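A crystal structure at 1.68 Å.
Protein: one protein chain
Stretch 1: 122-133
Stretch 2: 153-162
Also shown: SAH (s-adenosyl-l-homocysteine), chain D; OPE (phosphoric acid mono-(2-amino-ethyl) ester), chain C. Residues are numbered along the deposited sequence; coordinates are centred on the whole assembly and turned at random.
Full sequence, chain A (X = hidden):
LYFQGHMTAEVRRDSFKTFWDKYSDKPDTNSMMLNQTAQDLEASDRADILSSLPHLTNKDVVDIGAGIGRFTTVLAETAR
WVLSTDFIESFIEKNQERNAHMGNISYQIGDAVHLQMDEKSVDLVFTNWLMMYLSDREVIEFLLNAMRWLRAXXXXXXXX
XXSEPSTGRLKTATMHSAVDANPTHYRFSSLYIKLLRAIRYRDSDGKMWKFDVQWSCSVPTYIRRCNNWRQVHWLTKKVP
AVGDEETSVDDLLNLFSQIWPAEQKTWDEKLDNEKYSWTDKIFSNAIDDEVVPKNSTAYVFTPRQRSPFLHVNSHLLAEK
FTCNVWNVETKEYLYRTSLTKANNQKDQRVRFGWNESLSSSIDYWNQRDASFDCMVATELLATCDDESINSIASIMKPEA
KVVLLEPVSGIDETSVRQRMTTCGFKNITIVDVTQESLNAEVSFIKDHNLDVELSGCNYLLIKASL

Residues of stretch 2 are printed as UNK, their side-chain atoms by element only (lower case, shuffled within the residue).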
# COMPACT_ATOMS: atom_id res chain seq x y z
N VAL A 122 -22.32 -8.67 -5.35
CA VAL A 122 -21.81 -8.22 -4.04
C VAL A 122 -21.36 -6.76 -4.07
O VAL A 122 -21.16 -6.17 -5.13
CB VAL A 122 -20.65 -9.10 -3.50
CG1 VAL A 122 -21.12 -10.51 -3.21
CG2 VAL A 122 -19.49 -9.11 -4.47
N ASP A 123 -21.20 -6.19 -2.88
CA ASP A 123 -20.75 -4.82 -2.73
C ASP A 123 -19.31 -4.77 -2.25
O ASP A 123 -18.59 -3.81 -2.51
CB ASP A 123 -21.63 -4.07 -1.74
CG ASP A 123 -23.06 -3.99 -2.21
OD1 ASP A 123 -23.30 -3.31 -3.23
OD2 ASP A 123 -23.95 -4.60 -1.58
N LEU A 124 -18.90 -5.80 -1.52
CA LEU A 124 -17.53 -5.91 -1.03
C LEU A 124 -16.99 -7.31 -1.26
O LEU A 124 -17.62 -8.29 -0.89
CB LEU A 124 -17.46 -5.58 0.46
CG LEU A 124 -16.10 -5.76 1.15
CD1 LEU A 124 -15.07 -4.78 0.60
CD2 LEU A 124 -16.22 -5.59 2.66
N VAL A 125 -15.84 -7.40 -1.91
CA VAL A 125 -15.09 -8.64 -1.97
C VAL A 125 -13.97 -8.50 -0.96
O VAL A 125 -13.07 -7.67 -1.12
CB VAL A 125 -14.53 -8.90 -3.39
CG1 VAL A 125 -13.56 -10.09 -3.39
CG2 VAL A 125 -15.66 -9.16 -4.37
N PHE A 126 -14.04 -9.27 0.12
CA PHE A 126 -13.07 -9.15 1.19
C PHE A 126 -12.11 -10.32 1.20
O PHE A 126 -12.53 -11.48 1.24
CB PHE A 126 -13.75 -9.06 2.55
CG PHE A 126 -12.79 -8.94 3.69
CD1 PHE A 126 -12.34 -7.69 4.11
CD2 PHE A 126 -12.32 -10.07 4.35
CE1 PHE A 126 -11.44 -7.57 5.16
CE2 PHE A 126 -11.41 -9.95 5.41
CZ PHE A 126 -10.98 -8.71 5.80
N THR A 127 -10.82 -10.02 1.17
CA THR A 127 -9.81 -11.04 1.35
C THR A 127 -8.72 -10.52 2.27
O THR A 127 -8.57 -9.31 2.45
CB THR A 127 -9.17 -11.46 0.01
OG1 THR A 127 -8.43 -10.37 -0.53
CG2 THR A 127 -10.23 -11.92 -0.99
N ASN A 128 -7.97 -11.44 2.86
CA ASN A 128 -6.86 -11.10 3.74
C ASN A 128 -5.91 -12.29 3.73
O ASN A 128 -6.27 -13.36 4.24
CB ASN A 128 -7.37 -10.78 5.16
CG ASN A 128 -6.26 -10.29 6.09
OD1 ASN A 128 -5.91 -9.11 6.09
ND2 ASN A 128 -5.71 -11.20 6.88
N TRP A 129 -4.74 -12.12 3.13
CA TRP A 129 -3.77 -13.21 2.90
C TRP A 129 -4.28 -14.29 1.92
O TRP A 129 -4.48 -15.44 2.33
CB TRP A 129 -3.37 -13.90 4.21
CG TRP A 129 -2.48 -13.13 5.14
CD1 TRP A 129 -1.39 -12.36 4.81
CD2 TRP A 129 -2.59 -13.07 6.56
NE1 TRP A 129 -0.82 -11.84 5.95
CE2 TRP A 129 -1.54 -12.26 7.04
CE3 TRP A 129 -3.48 -13.63 7.48
CZ2 TRP A 129 -1.36 -11.99 8.40
CZ3 TRP A 129 -3.30 -13.37 8.83
CH2 TRP A 129 -2.25 -12.56 9.27
N LEU A 130 -4.47 -13.95 0.65
CA LEU A 130 -4.98 -14.94 -0.31
C LEU A 130 -4.23 -14.99 -1.65
O LEU A 130 -3.92 -16.08 -2.14
CB LEU A 130 -6.48 -14.74 -0.55
CG LEU A 130 -7.12 -15.78 -1.49
CD1 LEU A 130 -7.04 -17.18 -0.88
CD2 LEU A 130 -8.56 -15.41 -1.81
N MSE A 131 -3.96 -13.83 -2.24
CA MSE A 131 -3.26 -13.79 -3.53
C MSE A 131 -1.91 -14.50 -3.49
O MSE A 131 -1.48 -15.09 -4.48
CB MSE A 131 -3.06 -12.34 -4.01
CG MSE A 131 -4.32 -11.51 -4.18
SE MSE A 131 -5.62 -12.29 -5.42
CE MSE A 131 -6.70 -13.25 -4.09
N MSE A 132 -1.25 -14.43 -2.34
CA MSE A 132 0.04 -15.07 -2.14
C MSE A 132 -0.06 -16.60 -2.24
O MSE A 132 0.96 -17.28 -2.35
CB MSE A 132 0.59 -14.68 -0.77
CG MSE A 132 -0.38 -15.03 0.34
SE MSE A 132 -0.14 -14.01 1.99
CE MSE A 132 1.38 -14.99 2.73
N TYR A 133 -1.28 -17.13 -2.18
CA TYR A 133 -1.51 -18.56 -2.31
C TYR A 133 -2.09 -18.93 -3.68
O TYR A 133 -2.59 -20.04 -3.88
CB TYR A 133 -2.40 -19.09 -1.18
CG TYR A 133 -1.86 -18.83 0.20
CD1 TYR A 133 -0.67 -19.41 0.63
CD2 TYR A 133 -2.54 -18.00 1.09
CE1 TYR A 133 -0.17 -19.16 1.90
CE2 TYR A 133 -2.04 -17.75 2.37
CZ TYR A 133 -0.86 -18.34 2.76
OH TYR A 133 -0.35 -18.09 4.01
N UNK A 153 -19.44 1.13 -8.00
CA UNK A 153 -19.10 1.71 -6.69
C UNK A 153 -18.61 0.68 -5.66
O UNK A 153 -18.19 1.06 -4.57
c UNK A 153 -20.74 3.63 -7.00
c UNK A 153 -20.25 2.53 -6.08
o UNK A 153 -19.97 4.03 -7.90
o UNK A 153 -21.89 4.08 -6.81
N UNK A 154 -18.67 -0.60 -6.01
CA UNK A 154 -18.26 -1.66 -5.10
C UNK A 154 -16.77 -1.62 -4.79
O UNK A 154 -16.00 -1.00 -5.51
N UNK A 155 -16.38 -2.31 -3.73
CA UNK A 155 -14.99 -2.32 -3.29
C UNK A 155 -14.44 -3.73 -3.16
O UNK A 155 -15.18 -4.69 -2.98
c UNK A 155 -15.42 2.57 -1.74
c UNK A 155 -14.16 2.05 -1.89
c UNK A 155 -13.99 0.68 -1.96
c UNK A 155 -15.07 -0.18 -1.88
c UNK A 155 -16.34 0.38 -1.72
o UNK A 155 -15.60 3.92 -1.67
c UNK A 155 -14.88 -1.67 -1.92
c UNK A 155 -16.51 1.74 -1.65
N UNK A 156 -13.11 -3.84 -3.25
CA UNK A 156 -12.41 -5.06 -2.90
C UNK A 156 -11.28 -4.72 -1.94
O UNK A 156 -10.57 -3.73 -2.13
c UNK A 156 -10.65 -7.92 -4.91
c UNK A 156 -11.90 -5.84 -4.15
c UNK A 156 -11.02 -7.02 -3.74
c UNK A 156 -11.16 -4.93 -5.12
N UNK A 157 -11.16 -5.50 -0.88
CA UNK A 157 -10.04 -5.35 0.04
C UNK A 157 -9.09 -6.52 -0.16
O UNK A 157 -9.51 -7.67 -0.19
c UNK A 157 -9.39 -5.31 2.48
c UNK A 157 -10.52 -5.33 1.49
n UNK A 157 -7.80 -4.82 3.91
c UNK A 157 -8.78 -4.28 3.12
c UNK A 157 -7.81 -6.14 3.77
n UNK A 157 -8.76 -6.46 2.91
N UNK A 158 -7.80 -6.21 -0.28
CA UNK A 158 -6.78 -7.24 -0.33
C UNK A 158 -5.67 -6.89 0.66
O UNK A 158 -5.42 -5.73 0.91
c UNK A 158 -7.27 -7.65 -2.80
c UNK A 158 -7.20 -9.10 -3.23
c UNK A 158 -6.21 -7.36 -1.73
c UNK A 158 -7.06 -6.74 -4.00
N UNK A 159 -5.04 -7.91 1.22
CA UNK A 159 -3.91 -7.72 2.11
C UNK A 159 -2.96 -8.89 1.87
O UNK A 159 -3.38 -10.04 1.93
n UNK A 159 -1.81 -8.76 6.21
n UNK A 159 -3.50 -8.59 7.77
c UNK A 159 -2.21 -8.59 7.47
n UNK A 159 -1.31 -8.42 8.42
c UNK A 159 -3.20 -7.61 4.56
c UNK A 159 -4.36 -7.73 3.57
c UNK A 159 -2.71 -8.95 5.08
N UNK A 160 -1.70 -8.60 1.59
CA UNK A 160 -0.77 -9.67 1.27
C UNK A 160 0.56 -9.51 1.98
O UNK A 160 0.99 -8.39 2.28
c UNK A 160 -2.52 -11.23 -0.84
o UNK A 160 -3.75 -11.30 -1.07
c UNK A 160 -1.81 -9.90 -1.07
o UNK A 160 -1.86 -12.21 -0.43
c UNK A 160 -0.55 -9.76 -0.24
N UNK A 161 1.21 -10.63 2.27
CA UNK A 161 2.59 -10.61 2.74
C UNK A 161 3.44 -10.31 1.52
O UNK A 161 3.55 -11.13 0.60
c UNK A 161 3.00 -11.95 3.32
o UNK A 161 2.20 -12.27 4.44
N UNK A 162 4.02 -9.12 1.49
CA UNK A 162 4.80 -8.73 0.33
C UNK A 162 6.29 -8.95 0.56
O UNK A 162 6.80 -8.65 1.64
s UNK A 162 2.79 -7.05 -0.63
c UNK A 162 4.49 -7.28 -0.06
N SAH D . -8.13 -14.78 5.77
CA SAH D . -8.11 -15.45 7.07
CB SAH D . -7.17 -16.71 6.97
CG SAH D . -5.76 -16.39 6.47
SD SAH D . -4.72 -17.84 6.12
C SAH D . -7.66 -14.53 8.14
O SAH D . -6.83 -13.67 7.89
OXT SAH D . -7.87 -14.83 9.29
C5' SAH D . -5.27 -18.43 4.50
C4' SAH D . -6.61 -18.93 4.35
O4' SAH D . -6.98 -18.91 2.94
C3' SAH D . -6.71 -20.33 4.79
O3' SAH D . -7.95 -20.53 5.43
C2' SAH D . -6.67 -21.10 3.56
O2' SAH D . -7.34 -22.33 3.71
C1' SAH D . -7.36 -20.21 2.60
N9 SAH D . -7.03 -20.49 1.16
C8 SAH D . -5.83 -20.44 0.57
N7 SAH D . -6.02 -20.61 -0.74
C5 SAH D . -7.32 -20.76 -0.99
C6 SAH D . -8.07 -20.98 -2.16
N6 SAH D . -7.47 -21.07 -3.39
N1 SAH D . -9.41 -21.08 -2.04
C2 SAH D . -10.02 -20.98 -0.87
N3 SAH D . -9.33 -20.78 0.27
C4 SAH D . -7.99 -20.67 0.24
CA OPE C . 0.78 -15.39 7.13
CB OPE C . -0.52 -16.07 7.42
O1 OPE C . 3.63 -15.65 7.40
O2 OPE C . 3.21 -14.28 5.41
O3 OPE C . 3.70 -16.71 5.13
O4 OPE C . 1.53 -15.97 6.12
N OPE C . -1.40 -16.32 6.31
P OPE C . 3.06 -15.66 6.00
O HOH W 1 -5.87 -10.54 0.58

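Position 153 carries two carbons, the second bearing two oxygens, a short carboxylate that identifies Asp-153. It lies where the chain turns a corner, and its side chain makes no contact with stretch 1.

Position 154 has no side-chain atoms and is therefore Gly-154. Its CA lies 3.4 Å from Asp-123 O, and an ideal CB would sit a tight 3.3 Å from that same oxygen.

At position 155 one carbon leads to a six-carbon ring bearing an oxygen: Tyr-155. Its CB packs 4.0 Å from Leu-124 CD1, while the end of the side chain leads away. The backbone opens the parallel ladder, with Tyr-155 N donating to Asp-123 O (2.9 Å, 169°) and Val-125 N donating to Tyr-155 O (3.0 Å, 163°).

Position 156 has four carbons forked at the first, one arm two carbons long, which defines Ile-156. With chi1 and chi2 both t, its CD1 reaches 3.9 Å from Val-125 CG1, on the sheet face opposite Leu-124 and Tyr-155.

Position 157 shows one carbon and a five-membered ring of three carbons and two nitrogens, hence His-157. Its N donates to Val-125 O (2.9 Å), and its ring ND1 donates to Thr-127 O (2.9 Å, 152°), which lies near the ring plane. The Phe-126 ring is almost parallel to it (12°), but a 5.0 Å centroid separation leaves the two slid apart with little overlap. Thr-127 N and OG1 both donate to His-157 O, at 3.0 and 2.9 Å.

Position 158 has four carbons forked at the second: Leu-158. Its CD2 meets Thr-127 OG1 at 3.2 Å and Met-131 CG at 3.9 Å.

Position 159 has three carbons, a nitrogen, then a carbon with two more nitrogens, the guanidinium of Arg-159. NH1 donates to Asn-128 OD1 (3.0 Å, 162°), and CD sits over the Trp-129 five-membered ring, 3.8 Å from its centroid and 22° off the normal. The nitrogen of OPE occupies the opposite face of the indole.

Position 160 has three carbons, the third carrying two oxygens: Glu-160. Its OE2 accepts from Leu-130 N (3.2 Å) and Met-131 N (2.8 Å), while its OE1 accepts from Met-132 N (3.0 Å).

Position 161 has one carbon and one oxygen, so it is Ser-161. Its OG lies 3.3 Å from Met-132 CE and donates a very short 2.4 Å hydrogen bond to OPE O2.

Position 162 ends in one carbon and one sulfur, Cys-162, whose CA-to-CB bond points away from stretch 1 and whose side chain makes no contact with it.

The contact works in two parts. A parallel backbone ladder, with strand axes at 8°, aligns the chains through Phe-126; beyond it, Trp-129 N still donates to Arg-159 O (2.8 Å), but side chains take over much of the bonding. The Glu-160 carboxylate gathers three successive amides, and water 1 joins Thr-127 OG1, Arg-159 N and Glu-160 OE2, each at 2.8 Å.

Stretch 2 (153-162) DGYIHLRESC
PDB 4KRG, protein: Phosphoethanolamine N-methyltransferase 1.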